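Local structure of benzoylformate Decarboxylase (Polynucleobacter necessarius, 4K9Q) at residues Gln99-Leu104 against Pro159-Glu164; Ala142-Met147 against Val172-Ser177; Arg223-Val228 against Arg329-Thr334; Glu366-Glu371 against Arg421-Leu426. The protein binds thiamine diphosphate and a magnesium ion and probably decarboxylates benzoylformate. All coordinates share one frame; numbering follows the deposited sequence.

Contact 1. Residues Gln99-Leu104 against Pro159-Glu164; sequences QTREML and PLDDWE
Arg101 and Asp162 form a side-on salt bridge. Arg101 NE gives a nearly straight bond to Asp162 OD1 (2.9 Å, 176°). Arg101 NH1 reaches Asp162 OD2 at 2.8 Å. Both carboxylate oxygens use their syn lone pairs, and the two flat groups lie nearly coplanar, 11° apart. The paired bonds hold the guanidinium against rotation. The Arg101 chain runs extended from CG to NE, which carries the group past Asp161 to Asp162. An alanine in place of Arg101 would probably leave the buried carboxylate of Asp162 without its charged mate and uncover the ring of Pro159.

A second carboxylate, that of Asp161, takes a backbone N-H. Arg101 N donates to Asp161 OD1 (2.9 Å), meeting it from above the carboxylate plane. Thr100 OG1 accepts from Glu102 N within its own segment, forming an ST turn. A water donates to both Glu102 OE2 and Asp161 OD2, two acids that would otherwise probably repel.

The two segments follow neighbouring parallel strands, 93-98 and 154-159, of the N-terminal thiamine diphosphate-binding domain, so the contact ties together two loops at one end of that sheet.

The remaining contacts are van der Waals. Pro159 CG sits over one guanidinium face, 3.8 Å from Arg101 NH1 and offset toward the rim. Leu160 CD2 lies 3.6 Å from Thr100 N. In the tetramer, Arg101 NH2 also bonds Ala130 O of a neighbouring subunit.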
loop_
_atom_site.group_PDB
_atom_site.type_symbol
_atom_site.label_atom_id
_atom_site.label_comp_id
_atom_site.label_asym_id
_atom_site.label_seq_id
_atom_site.Cartn_x
_atom_site.Cartn_y
_atom_site.Cartn_z
ATOM N N GLN A 99 -15.944 9.953 8.296
ATOM C CA GLN A 99 -16.982 9.691 9.293
ATOM C C GLN A 99 -16.486 10.065 10.687
ATOM O O GLN A 99 -15.284 10.116 10.936
ATOM C CB GLN A 99 -17.450 8.230 9.244
ATOM C CG GLN A 99 -18.741 8.026 8.440
ATOM C CD GLN A 99 -19.985 8.541 9.177
ATOM O OE1 GLN A 99 -19.891 9.324 10.131
ATOM N NE2 GLN A 99 -21.157 8.101 8.731
ATOM N N THR A 100 -17.423 10.331 11.588
ATOM C CA THR A 100 -17.080 10.739 12.937
ATOM C C THR A 100 -16.286 9.664 13.694
ATOM O O THR A 100 -16.576 8.465 13.586
ATOM C CB THR A 100 -18.343 11.111 13.736
ATOM O OG1 THR A 100 -17.992 11.260 15.110
ATOM C CG2 THR A 100 -19.396 10.020 13.605
ATOM N N ARG A 101 -15.294 10.095 14.476
ATOM C CA ARG A 101 -14.534 9.155 15.305
ATOM C C ARG A 101 -15.459 8.374 16.244
ATOM O O ARG A 101 -15.087 7.311 16.741
ATOM C CB ARG A 101 -13.450 9.865 16.136
ATOM C CG ARG A 101 -12.329 10.480 15.319
ATOM C CD ARG A 101 -11.193 11.037 16.216
ATOM N NE ARG A 101 -10.415 12.012 15.455
ATOM C CZ ARG A 101 -9.248 11.761 14.870
ATOM N NH1 ARG A 101 -8.647 12.720 14.174
ATOM N NH2 ARG A 101 -8.682 10.558 14.977
ATOM N N GLU A 102 -16.656 8.895 16.489
ATOM C CA GLU A 102 -17.605 8.210 17.361
ATOM C C GLU A 102 -18.031 6.873 16.757
ATOM O O GLU A 102 -18.440 5.974 17.487
ATOM C CB GLU A 102 -18.847 9.072 17.624
ATOM C CG GLU A 102 -18.583 10.424 18.295
ATOM C CD GLU A 102 -18.340 10.324 19.798
ATOM O OE1 GLU A 102 -18.560 9.249 20.398
ATOM O OE2 GLU A 102 -17.925 11.345 20.384
ATOM N N MET A 103 -17.926 6.736 15.432
ATOM C CA MET A 103 -18.375 5.510 14.756
ATOM C C MET A 103 -17.313 4.829 13.885
ATOM O O MET A 103 -17.506 3.691 13.436
ATOM C CB MET A 103 -19.612 5.799 13.885
ATOM C CG MET A 103 -20.853 6.223 14.661
ATOM S SD MET A 103 -22.375 6.154 13.690
ATOM C CE MET A 103 -22.235 7.627 12.659
ATOM N N LEU A 104 -16.204 5.520 13.647
ATOM C CA LEU A 104 -15.206 5.090 12.665
ATOM C C LEU A 104 -14.789 3.624 12.754
ATOM O O LEU A 104 -14.608 2.962 11.735
ATOM C CB LEU A 104 -13.949 5.953 12.775
ATOM C CG LEU A 104 -13.697 7.028 11.730
ATOM C CD1 LEU A 104 -12.300 7.603 11.960
ATOM C CD2 LEU A 104 -13.861 6.462 10.299
ATOM N N PRO A 159 -11.859 13.538 10.127
ATOM C CA PRO A 159 -13.117 13.137 10.780
ATOM C C PRO A 159 -13.996 14.338 11.163
ATOM O O PRO A 159 -13.498 15.311 11.714
ATOM C CB PRO A 159 -12.633 12.391 12.027
ATOM C CG PRO A 159 -11.316 11.804 11.603
ATOM C CD PRO A 159 -10.688 12.852 10.710
ATOM N N LEU A 160 -15.295 14.245 10.901
ATOM C CA LEU A 160 -16.173 15.418 10.952
ATOM C C LEU A 160 -16.317 16.009 12.347
ATOM O O LEU A 160 -16.616 17.194 12.500
ATOM C CB LEU A 160 -17.556 15.071 10.386
ATOM C CG LEU A 160 -18.389 14.095 11.217
ATOM C CD1 LEU A 160 -19.305 14.878 12.151
ATOM C CD2 LEU A 160 -19.204 13.196 10.300
ATOM N N ASP A 161 -16.116 15.172 13.353
ATOM C CA ASP A 161 -16.294 15.593 14.740
ATOM C C ASP A 161 -15.113 16.380 15.306
ATOM O O ASP A 161 -15.219 16.942 16.398
ATOM C CB ASP A 161 -16.629 14.393 15.645
ATOM C CG ASP A 161 -15.575 13.277 15.595
ATOM O OD1 ASP A 161 -15.021 12.980 14.512
ATOM O OD2 ASP A 161 -15.321 12.668 16.663
ATOM N N ASP A 162 -13.996 16.433 14.578
ATOM C CA ASP A 162 -12.808 17.105 15.103
ATOM C C ASP A 162 -12.992 18.623 15.191
ATOM O O ASP A 162 -12.456 19.268 16.099
ATOM C CB ASP A 162 -11.580 16.828 14.228
ATOM C CG ASP A 162 -11.051 15.400 14.356
ATOM O OD1 ASP A 162 -11.574 14.603 15.164
ATOM O OD2 ASP A 162 -10.085 15.091 13.632
ATOM N N TRP A 163 -13.739 19.184 14.242
ATOM C CA TRP A 163 -13.747 20.623 14.012
ATOM C C TRP A 163 -14.239 21.462 15.180
ATOM O O TRP A 163 -13.745 22.568 15.391
ATOM C CB TRP A 163 -14.539 20.959 12.740
ATOM C CG TRP A 163 -13.901 20.364 11.535
ATOM C CD1 TRP A 163 -14.352 19.303 10.796
ATOM C CD2 TRP A 163 -12.662 20.768 10.945
ATOM N NE1 TRP A 163 -13.469 19.035 9.773
ATOM C CE2 TRP A 163 -12.424 19.919 9.843
ATOM C CE3 TRP A 163 -11.726 21.767 11.241
ATOM C CZ2 TRP A 163 -11.293 20.043 9.038
ATOM C CZ3 TRP A 163 -10.613 21.892 10.434
ATOM C CH2 TRP A 163 -10.405 21.033 9.348
ATOM N N GLU A 164 -15.207 20.937 15.925
ATOM C CA GLU A 164 -15.817 21.670 17.036
ATOM C C GLU A 164 -15.083 21.472 18.359
ATOM O O GLU A 164 -15.470 22.050 19.378
ATOM C CB GLU A 164 -17.268 21.227 17.222
ATOM C CG GLU A 164 -17.400 19.769 17.652
ATOM C CD GLU A 164 -18.841 19.345 17.885
ATOM O OE1 GLU A 164 -19.060 18.151 18.177
ATOM O OE2 GLU A 164 -19.751 20.194 17.779
HETATM O O HOH W 1 -16.148 13.034 19.075
#

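Contact 2. Residues Ala142-Met147 against Val172-Ser177; sequences AYATAM and VARTVS
Ala144 and Val176 make the closest contact, with Ala144 CB 3.6 Å from Val176 CG1. Both side chains point toward the other segment, methyl against methyl. Val176 CG1 is anti to the carbonyl carbon (chi1 -62°), which sets it against Ala144. Its other methyl, CG2, meets Met147 CB at 4.3 Å, so the two branches of one valine touch residues one helical turn apart. The Met147 chain then bends off, and its CG lies over one face of the Tyr143 ring.

The next shell is polar. The guanidinium of Arg174 comes near the helix, with NH2 4.3 Å from Ala144 CB. Its strongest bond goes elsewhere, from NH1 to Ser303 O of a neighbouring subunit. Ser177 OG bonds Val312 N of that same subunit, and Thr175 OG1 bonds its Asp309. The segment 172-177 thus packs on its own helix through Val176 and bonds to the neighbouring subunit through Arg174, Thr175 and Ser177.

This is plain packing of an extended connection over the last turns of helix 135-147. The connection leads from strand 166-167 to strand 180-181. Beneath, Ala142 and Ala146 of the helix rest on Val154 of strand 154-159, and Tyr143 touches Leu15 of helix 4-15.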
loop_
_atom_site.group_PDB
_atom_site.type_symbol
_atom_site.label_atom_id
_atom_site.label_comp_id
_atom_site.label_asym_id
_atom_site.label_seq_id
_atom_site.Cartn_x
_atom_site.Cartn_y
_atom_site.Cartn_z
ATOM N N ALA A 142 1.018 19.383 5.769
ATOM C CA ALA A 142 0.489 19.244 4.407
ATOM C C ALA A 142 1.044 20.348 3.493
ATOM O O ALA A 142 1.557 20.070 2.404
ATOM C CB ALA A 142 -1.050 19.261 4.416
ATOM N N TYR A 143 0.958 21.594 3.951
ATOM C CA TYR A 143 1.481 22.728 3.199
ATOM C C TYR A 143 2.981 22.572 2.939
ATOM O O TYR A 143 3.444 22.753 1.812
ATOM C CB TYR A 143 1.217 24.034 3.968
ATOM C CG TYR A 143 1.744 25.284 3.289
ATOM C CD1 TYR A 143 3.096 25.610 3.328
ATOM C CD2 TYR A 143 0.882 26.160 2.635
ATOM C CE1 TYR A 143 3.577 26.750 2.716
ATOM C CE2 TYR A 143 1.356 27.301 2.017
ATOM C CZ TYR A 143 2.709 27.591 2.059
ATOM O OH TYR A 143 3.174 28.739 1.446
ATOM N N ALA A 144 3.728 22.242 3.991
ATOM C CA ALA A 144 5.181 22.089 3.897
ATOM C C ALA A 144 5.555 21.007 2.902
ATOM O O ALA A 144 6.446 21.191 2.072
ATOM C CB ALA A 144 5.770 21.773 5.254
ATOM N N THR A 145 4.868 19.874 2.979
ATOM C CA THR A 145 5.169 18.755 2.088
ATOM C C THR A 145 4.878 19.120 0.636
ATOM O O THR A 145 5.665 18.825 -0.271
ATOM C CB THR A 145 4.372 17.512 2.478
ATOM O OG1 THR A 145 4.680 17.155 3.836
ATOM C CG2 THR A 145 4.700 16.352 1.541
ATOM N N ALA A 146 3.744 19.771 0.414
ATOM C CA ALA A 146 3.322 20.127 -0.936
ATOM C C ALA A 146 4.239 21.163 -1.584
ATOM O O ALA A 146 4.497 21.100 -2.787
ATOM C CB ALA A 146 1.877 20.641 -0.922
ATOM N N MET A 147 4.722 22.116 -0.787
ATOM C CA MET A 147 5.422 23.280 -1.321
ATOM C C MET A 147 6.931 23.108 -1.530
ATOM O O MET A 147 7.556 23.897 -2.250
ATOM C CB MET A 147 5.133 24.502 -0.453
ATOM C CG MET A 147 3.703 25.025 -0.674
ATOM S SD MET A 147 3.467 25.721 -2.315
ATOM C CE MET A 147 4.170 27.355 -2.087
ATOM N N VAL A 172 1.410 26.652 15.287
ATOM C CA VAL A 172 2.001 25.619 14.442
ATOM C C VAL A 172 2.591 26.168 13.153
ATOM O O VAL A 172 3.260 25.435 12.429
ATOM C CB VAL A 172 1.012 24.469 14.103
ATOM C CG1 VAL A 172 0.442 23.853 15.375
ATOM C CG2 VAL A 172 -0.088 24.955 13.177
ATOM N N ALA A 173 2.362 27.444 12.863
ATOM C CA ALA A 173 2.841 28.011 11.603
ATOM C C ALA A 173 4.363 27.964 11.454
ATOM O O ALA A 173 5.101 28.310 12.381
ATOM C CB ALA A 173 2.335 29.436 11.418
ATOM N N ARG A 174 4.806 27.556 10.267
ATOM C CA ARG A 174 6.220 27.444 9.918
ATOM C C ARG A 174 6.391 27.932 8.486
ATOM O O ARG A 174 5.397 28.168 7.789
ATOM C CB ARG A 174 6.677 25.987 10.014
ATOM C CG ARG A 174 6.683 25.426 11.437
ATOM C CD ARG A 174 7.232 23.997 11.464
ATOM N NE ARG A 174 6.289 22.972 11.005
ATOM C CZ ARG A 174 6.461 22.223 9.918
ATOM N NH1 ARG A 174 5.573 21.278 9.616
ATOM N NH2 ARG A 174 7.516 22.409 9.131
ATOM N N THR A 175 7.638 28.095 8.045
ATOM C CA THR A 175 7.911 28.332 6.632
ATOM C C THR A 175 8.924 27.319 6.096
ATOM O O THR A 175 9.690 26.723 6.860
ATOM C CB THR A 175 8.416 29.767 6.344
ATOM O OG1 THR A 175 9.739 29.925 6.866
ATOM C CG2 THR A 175 7.496 30.811 6.965
ATOM N N VAL A 176 8.916 27.131 4.780
ATOM C CA VAL A 176 9.798 26.165 4.132
ATOM C C VAL A 176 10.389 26.773 2.871
ATOM O O VAL A 176 9.923 27.804 2.380
ATOM C CB VAL A 176 9.044 24.868 3.742
ATOM C CG1 VAL A 176 8.490 24.175 4.976
ATOM C CG2 VAL A 176 7.919 25.166 2.730
ATOM N N SER A 177 11.425 26.129 2.344
ATOM C CA SER A 177 11.960 26.501 1.047
ATOM C C SER A 177 11.116 25.821 -0.013
ATOM O O SER A 177 10.544 24.750 0.225
ATOM C CB SER A 177 13.422 26.058 0.911
ATOM O OG SER A 177 13.555 24.651 1.021
#

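Contact 3. Residues Arg223-Val228 against Arg329-Thr334; sequences RLNAPV and REKNNT
Arg329 N donates to Arg223 O (2.9 Å, 158°), nearly along the C=O axis, and so fastens the incoming chain to the end of helix 214-224. Asn225 is the first residue to leave this helix, and its phi is positive (48°). The turn lies in the Rossmann-like central domain, where helix 214-224 leads into the parallel strand 228-230. The segment 329-334 wraps this helix-to-strand turn on its way to helix 352-361.

Asn225 carries the contact. Its CB points at the other segment, and ND2 donates to Arg329 O at 2.8 Å. The bond is bent (136°), and the donor stands above the carbonyl plane. The acceptor lies close to the plane of the Asn225 amide. The aliphatic part of Lys331 packs beside that amide, with Lys331 CD 3.6 Å from Asn225 ND2.

Arg329 runs extended from CG to NE beside the helix end. Its CD comes 3.5 Å from Leu224 O, and its NE 4.0 Å from Leu224 CD2. The charged end goes further, with NH2 bonded to Ser197 O. Arg223 CB points away from 329-334; its NH1 bonds Ile326 O.

A water donates to Leu224 O at 2.7 Å and is weakly bonded to Arg329 NH1. At the far end Thr334 meets Pro227, with Thr334 CG2 3.9 Å from Pro227 CB and Thr334 OG1 3.8 Å from Pro227 CD.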
loop_
_atom_site.group_PDB
_atom_site.type_symbol
_atom_site.label_atom_id
_atom_site.label_comp_id
_atom_site.label_asym_id
_atom_site.label_seq_id
_atom_site.Cartn_x
_atom_site.Cartn_y
_atom_site.Cartn_z
ATOM N N ARG A 223 23.409 32.488 -25.395
ATOM C CA ARG A 223 24.824 32.352 -25.060
ATOM C C ARG A 223 25.477 31.255 -25.904
ATOM O O ARG A 223 26.620 31.389 -26.337
ATOM C CB ARG A 223 24.977 32.035 -23.567
ATOM C CG ARG A 223 26.427 32.012 -23.071
ATOM C CD ARG A 223 27.018 33.407 -23.092
ATOM N NE ARG A 223 26.330 34.310 -22.174
ATOM C CZ ARG A 223 26.696 34.501 -20.910
ATOM N NH1 ARG A 223 27.737 33.845 -20.425
ATOM N NH2 ARG A 223 26.022 35.343 -20.131
ATOM N N LEU A 224 24.746 30.169 -26.138
ATOM C CA LEU A 224 25.264 29.048 -26.921
ATOM C C LEU A 224 24.955 29.142 -28.403
ATOM O O LEU A 224 25.551 28.431 -29.212
ATOM C CB LEU A 224 24.700 27.732 -26.394
ATOM C CG LEU A 224 25.137 27.289 -25.013
ATOM C CD1 LEU A 224 24.359 26.048 -24.607
ATOM C CD2 LEU A 224 26.636 27.021 -25.008
ATOM N N ASN A 225 24.020 30.016 -28.762
ATOM C CA ASN A 225 23.521 30.060 -30.130
ATOM C C ASN A 225 23.157 28.661 -30.617
ATOM O O ASN A 225 23.447 28.290 -31.757
ATOM C CB ASN A 225 24.546 30.704 -31.066
ATOM C CG ASN A 225 24.335 32.195 -31.220
ATOM O OD1 ASN A 225 23.213 32.655 -31.430
ATOM N ND2 ASN A 225 25.413 32.963 -31.107
ATOM N N ALA A 226 22.520 27.888 -29.742
ATOM C CA ALA A 226 22.132 26.519 -30.072
ATOM C C ALA A 226 20.643 26.439 -30.399
ATOM O O ALA A 226 19.854 27.226 -29.888
ATOM C CB ALA A 226 22.469 25.589 -28.923
ATOM N N PRO A 227 20.262 25.484 -31.260
ATOM C CA PRO A 227 18.837 25.266 -31.516
ATOM C C PRO A 227 18.130 24.813 -30.240
ATOM O O PRO A 227 18.696 24.047 -29.454
ATOM C CB PRO A 227 18.835 24.139 -32.553
ATOM C CG PRO A 227 20.119 23.422 -32.332
ATOM C CD PRO A 227 21.105 24.489 -31.946
ATOM N N VAL A 228 16.903 25.282 -30.051
ATOM C CA VAL A 228 16.104 24.899 -28.899
ATOM C C VAL A 228 14.853 24.163 -29.367
ATOM O O VAL A 228 14.152 24.622 -30.259
ATOM C CB VAL A 228 15.687 26.136 -28.084
ATOM C CG1 VAL A 228 14.732 25.741 -26.978
ATOM C CG2 VAL A 228 16.931 26.831 -27.509
ATOM N N ARG A 329 29.089 32.032 -27.775
ATOM C CA ARG A 329 29.485 31.490 -29.076
ATOM C C ARG A 329 29.017 32.372 -30.227
ATOM O O ARG A 329 28.062 33.136 -30.084
ATOM C CB ARG A 329 28.928 30.087 -29.264
ATOM C CG ARG A 329 29.379 29.111 -28.218
ATOM C CD ARG A 329 28.972 27.715 -28.602
ATOM N NE ARG A 329 29.598 26.728 -27.737
ATOM C CZ ARG A 329 29.886 25.489 -28.115
ATOM N NH1 ARG A 329 29.604 25.088 -29.346
ATOM N NH2 ARG A 329 30.460 24.654 -27.259
ATOM N N GLU A 330 29.693 32.264 -31.370
ATOM C CA GLU A 330 29.284 32.997 -32.564
ATOM C C GLU A 330 28.095 32.307 -33.224
ATOM O O GLU A 330 27.895 31.102 -33.048
ATOM C CB GLU A 330 30.449 33.125 -33.550
ATOM C CG GLU A 330 31.506 34.140 -33.134
ATOM C CD GLU A 330 32.584 34.330 -34.186
ATOM O OE1 GLU A 330 32.830 33.387 -34.967
ATOM O OE2 GLU A 330 33.182 35.425 -34.233
ATOM N N LYS A 331 27.296 33.072 -33.966
ATOM C CA LYS A 331 26.162 32.503 -34.690
ATOM C C LYS A 331 26.660 31.359 -35.560
ATOM O O LYS A 331 27.679 31.488 -36.241
ATOM C CB LYS A 331 25.457 33.562 -35.541
ATOM C CG LYS A 331 24.416 34.381 -34.789
ATOM C CD LYS A 331 25.062 35.365 -33.830
ATOM C CE LYS A 331 24.030 35.990 -32.904
ATOM N NZ LYS A 331 22.910 36.621 -33.656
ATOM N N ASN A 332 25.958 30.232 -35.527
ATOM C CA ASN A 332 26.430 29.033 -36.213
ATOM C C ASN A 332 25.424 28.469 -37.215
ATOM O O ASN A 332 25.268 27.251 -37.337
ATOM C CB ASN A 332 26.827 27.957 -35.198
ATOM C CG ASN A 332 25.748 27.708 -34.164
ATOM O OD1 ASN A 332 24.646 28.250 -34.260
ATOM N ND2 ASN A 332 26.056 26.883 -33.171
ATOM N N ASN A 333 24.758 29.365 -37.935
ATOM C CA ASN A 333 23.769 28.979 -38.941
ATOM C C ASN A 333 22.701 28.002 -38.429
ATOM O O ASN A 333 22.264 27.108 -39.153
ATOM C CB ASN A 333 24.443 28.462 -40.224
ATOM C CG ASN A 333 24.737 26.972 -40.184
ATOM O OD1 ASN A 333 24.120 26.190 -40.907
ATOM N ND2 ASN A 333 25.689 26.575 -39.349
ATOM N N THR A 334 22.288 28.181 -37.176
ATOM C CA THR A 334 21.104 27.496 -36.671
ATOM C C THR A 334 19.901 27.920 -37.508
ATOM O O THR A 334 19.636 29.113 -37.660
ATOM C CB THR A 334 20.832 27.840 -35.197
ATOM O OG1 THR A 334 21.849 27.250 -34.379
ATOM C CG2 THR A 334 19.470 27.309 -34.768
HETATM O O HOH W 2 26.651 26.333 -30.462
#

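Contact 4. Residues Glu366-Glu371 against Arg421-Leu426; sequences EIVLVE and RPVVTL
Val368 CG1 is anti to the backbone N (chi1 171°), leaving CG2 anti to the carbonyl carbon, and a bend at chi3 (-68°) places Arg421 NE. Together they bring Val368 CG2 over the centre of the guanidinium face, 3.5 Å from Arg421 CZ. At its edge a water accepts from Arg421 NH1 and donates to Ile367 O. Arg421 NE forms a salt bridge with Glu414, and NH1 also bonds Asp390 O. A leucine in place of Arg421 would probably leave Glu414 without this partner and break the water link to Ile367 O.

The backbones pair as parallel strands. Val368 N donates to Pro422 O almost straight (2.9 Å, 179°), and Val424 N returns to Val368 O. The ladder goes on with Val370 N to Val424 O and Leu426 N to Val370 O (2.8 Å).

On the sheet face of Val368, Val370 CG2 packs on Val423 CG1 at 3.7 Å. Val370 also lies beside Thr425, whose OG1 is buried and has no partner in the model. On the other face Leu369 CD1 meets Leu426 CD1 at 4.0 Å.

Glu371 OE1 bonds the backbone N of Cys373, a thiamine diphosphate-binding residue. These strands are neighbours in the parallel sheet of the C-terminal cofactor-binding domain. Strand 392-393 flanks 368-372, and strand 449-455 flanks 423-428. Helix 403-417 packs on Val370, Val423 and Thr425, helix 377-383 on Glu371 and Leu426.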
loop_
_atom_site.group_PDB
_atom_site.type_symbol
_atom_site.label_atom_id
_atom_site.label_comp_id
_atom_site.label_asym_id
_atom_site.label_seq_id
_atom_site.Cartn_x
_atom_site.Cartn_y
_atom_site.Cartn_z
ATOM N N GLU A 366 -2.998 39.664 -25.474
ATOM C CA GLU A 366 -2.928 38.936 -24.211
ATOM C C GLU A 366 -4.120 38.013 -23.942
ATOM O O GLU A 366 -5.201 38.465 -23.547
ATOM C CB GLU A 366 -2.734 39.898 -23.045
ATOM C CG GLU A 366 -1.376 40.563 -23.036
ATOM C CD GLU A 366 -0.956 40.973 -21.645
ATOM O OE1 GLU A 366 0.265 41.093 -21.415
ATOM O OE2 GLU A 366 -1.841 41.162 -20.778
ATOM N N ILE A 367 -3.903 36.717 -24.161
ATOM C CA ILE A 367 -4.878 35.692 -23.808
ATOM C C ILE A 367 -4.163 34.592 -23.034
ATOM O O ILE A 367 -2.931 34.540 -23.004
ATOM C CB ILE A 367 -5.553 35.056 -25.061
ATOM C CG1 ILE A 367 -4.532 34.298 -25.916
ATOM C CG2 ILE A 367 -6.265 36.110 -25.888
ATOM C CD1 ILE A 367 -5.174 33.460 -27.019
ATOM N N VAL A 368 -4.940 33.744 -22.372
ATOM C CA VAL A 368 -4.428 32.474 -21.869
ATOM C C VAL A 368 -4.970 31.426 -22.828
ATOM O O VAL A 368 -6.136 31.492 -23.211
ATOM C CB VAL A 368 -4.913 32.201 -20.441
ATOM C CG1 VAL A 368 -4.547 30.781 -20.015
ATOM C CG2 VAL A 368 -4.307 33.224 -19.469
ATOM N N LEU A 369 -4.120 30.495 -23.257
ATOM C CA LEU A 369 -4.530 29.465 -24.207
ATOM C C LEU A 369 -4.417 28.100 -23.541
ATOM O O LEU A 369 -3.362 27.753 -23.013
ATOM C CB LEU A 369 -3.644 29.496 -25.457
ATOM C CG LEU A 369 -4.068 28.485 -26.528
ATOM C CD1 LEU A 369 -5.393 28.884 -27.119
ATOM C CD2 LEU A 369 -3.011 28.384 -27.629
ATOM N N VAL A 370 -5.508 27.341 -23.563
ATOM C CA VAL A 370 -5.550 25.993 -22.991
ATOM C C VAL A 370 -5.955 25.025 -24.098
ATOM O O VAL A 370 -6.731 25.387 -24.977
ATOM C CB VAL A 370 -6.582 25.945 -21.855
ATOM C CG1 VAL A 370 -6.690 24.536 -21.268
ATOM C CG2 VAL A 370 -6.200 26.949 -20.759
ATOM N N GLU A 371 -5.417 23.811 -24.092
ATOM C CA GLU A 371 -5.736 22.872 -25.166
ATOM C C GLU A 371 -5.954 21.442 -24.671
ATOM O O GLU A 371 -5.185 20.919 -23.862
ATOM C CB GLU A 371 -4.666 22.919 -26.268
ATOM C CG GLU A 371 -4.722 21.783 -27.296
ATOM C CD GLU A 371 -4.038 20.508 -26.812
ATOM O OE1 GLU A 371 -4.647 19.426 -26.952
ATOM O OE2 GLU A 371 -2.890 20.569 -26.285
ATOM N N ARG A 421 -6.975 38.399 -18.313
ATOM C CA ARG A 421 -6.927 37.899 -19.677
ATOM C C ARG A 421 -8.044 36.878 -19.893
ATOM O O ARG A 421 -8.349 36.098 -18.991
ATOM C CB ARG A 421 -5.581 37.222 -19.940
ATOM C CG ARG A 421 -4.392 38.160 -19.892
ATOM C CD ARG A 421 -3.093 37.374 -20.005
ATOM N NE ARG A 421 -2.867 36.549 -18.823
ATOM C CZ ARG A 421 -1.920 35.625 -18.729
ATOM N NH1 ARG A 421 -1.117 35.404 -19.757
ATOM N NH2 ARG A 421 -1.773 34.919 -17.612
ATOM N N PRO A 422 -8.649 36.864 -21.091
ATOM C CA PRO A 422 -9.606 35.795 -21.396
ATOM C C PRO A 422 -8.882 34.455 -21.515
ATOM O O PRO A 422 -7.734 34.431 -21.954
ATOM C CB PRO A 422 -10.189 36.212 -22.748
ATOM C CG PRO A 422 -9.154 37.094 -23.356
ATOM C CD PRO A 422 -8.497 37.815 -22.207
ATOM N N VAL A 423 -9.529 33.366 -21.113
ATOM C CA VAL A 423 -8.932 32.044 -21.284
ATOM C C VAL A 423 -9.599 31.349 -22.465
ATOM O O VAL A 423 -10.768 30.973 -22.387
ATOM C CB VAL A 423 -9.088 31.175 -20.027
ATOM C CG1 VAL A 423 -8.467 29.790 -20.252
ATOM C CG2 VAL A 423 -8.466 31.873 -18.812
ATOM N N VAL A 424 -8.858 31.188 -23.556
ATOM C CA VAL A 424 -9.393 30.548 -24.749
ATOM C C VAL A 424 -9.008 29.072 -24.720
ATOM O O VAL A 424 -7.830 28.732 -24.596
ATOM C CB VAL A 424 -8.830 31.206 -26.011
ATOM C CG1 VAL A 424 -9.347 30.514 -27.255
ATOM C CG2 VAL A 424 -9.217 32.689 -26.039
ATOM N N THR A 425 -9.998 28.196 -24.822
ATOM C CA THR A 425 -9.772 26.766 -24.574
ATOM C C THR A 425 -10.170 25.923 -25.794
ATOM O O THR A 425 -11.349 25.881 -26.171
ATOM C CB THR A 425 -10.541 26.322 -23.303
ATOM O OG1 THR A 425 -10.204 27.198 -22.216
ATOM C CG2 THR A 425 -10.177 24.896 -22.920
ATOM N N LEU A 426 -9.187 25.262 -26.409
ATOM C CA LEU A 426 -9.400 24.477 -27.627
ATOM C C LEU A 426 -9.716 23.038 -27.232
ATOM O O LEU A 426 -8.850 22.339 -26.702
ATOM C CB LEU A 426 -8.138 24.503 -28.489
ATOM C CG LEU A 426 -7.526 25.887 -28.752
ATOM C CD1 LEU A 426 -6.168 25.783 -29.476
ATOM C CD2 LEU A 426 -8.497 26.792 -29.506
HETATM O O HOH W 3 -0.733 36.332 -22.594
#

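How the contacts relate
The four contacts lie in different parts of the chain and do not touch one another. Contacts 1 and 2 cross along the chain and are the nearest pair by centres, about 25 Å apart. Helix 135-147, which bears part of contact 2, also touches Asp162 and Trp163 of contact 1. Contact 3 lies in the central domain, about 63 Å from contact 1 between centres. Contact 4 stands about 32 Å between centres from both contact 2 and contact 3. The side chain of Glu371 in contact 4 is about 8 Å from a bound thiamine diphosphate and 11 Å from magnesium. The side chain of Gln99 in contact 1 is about 11 Å from a bound thiamine diphosphate.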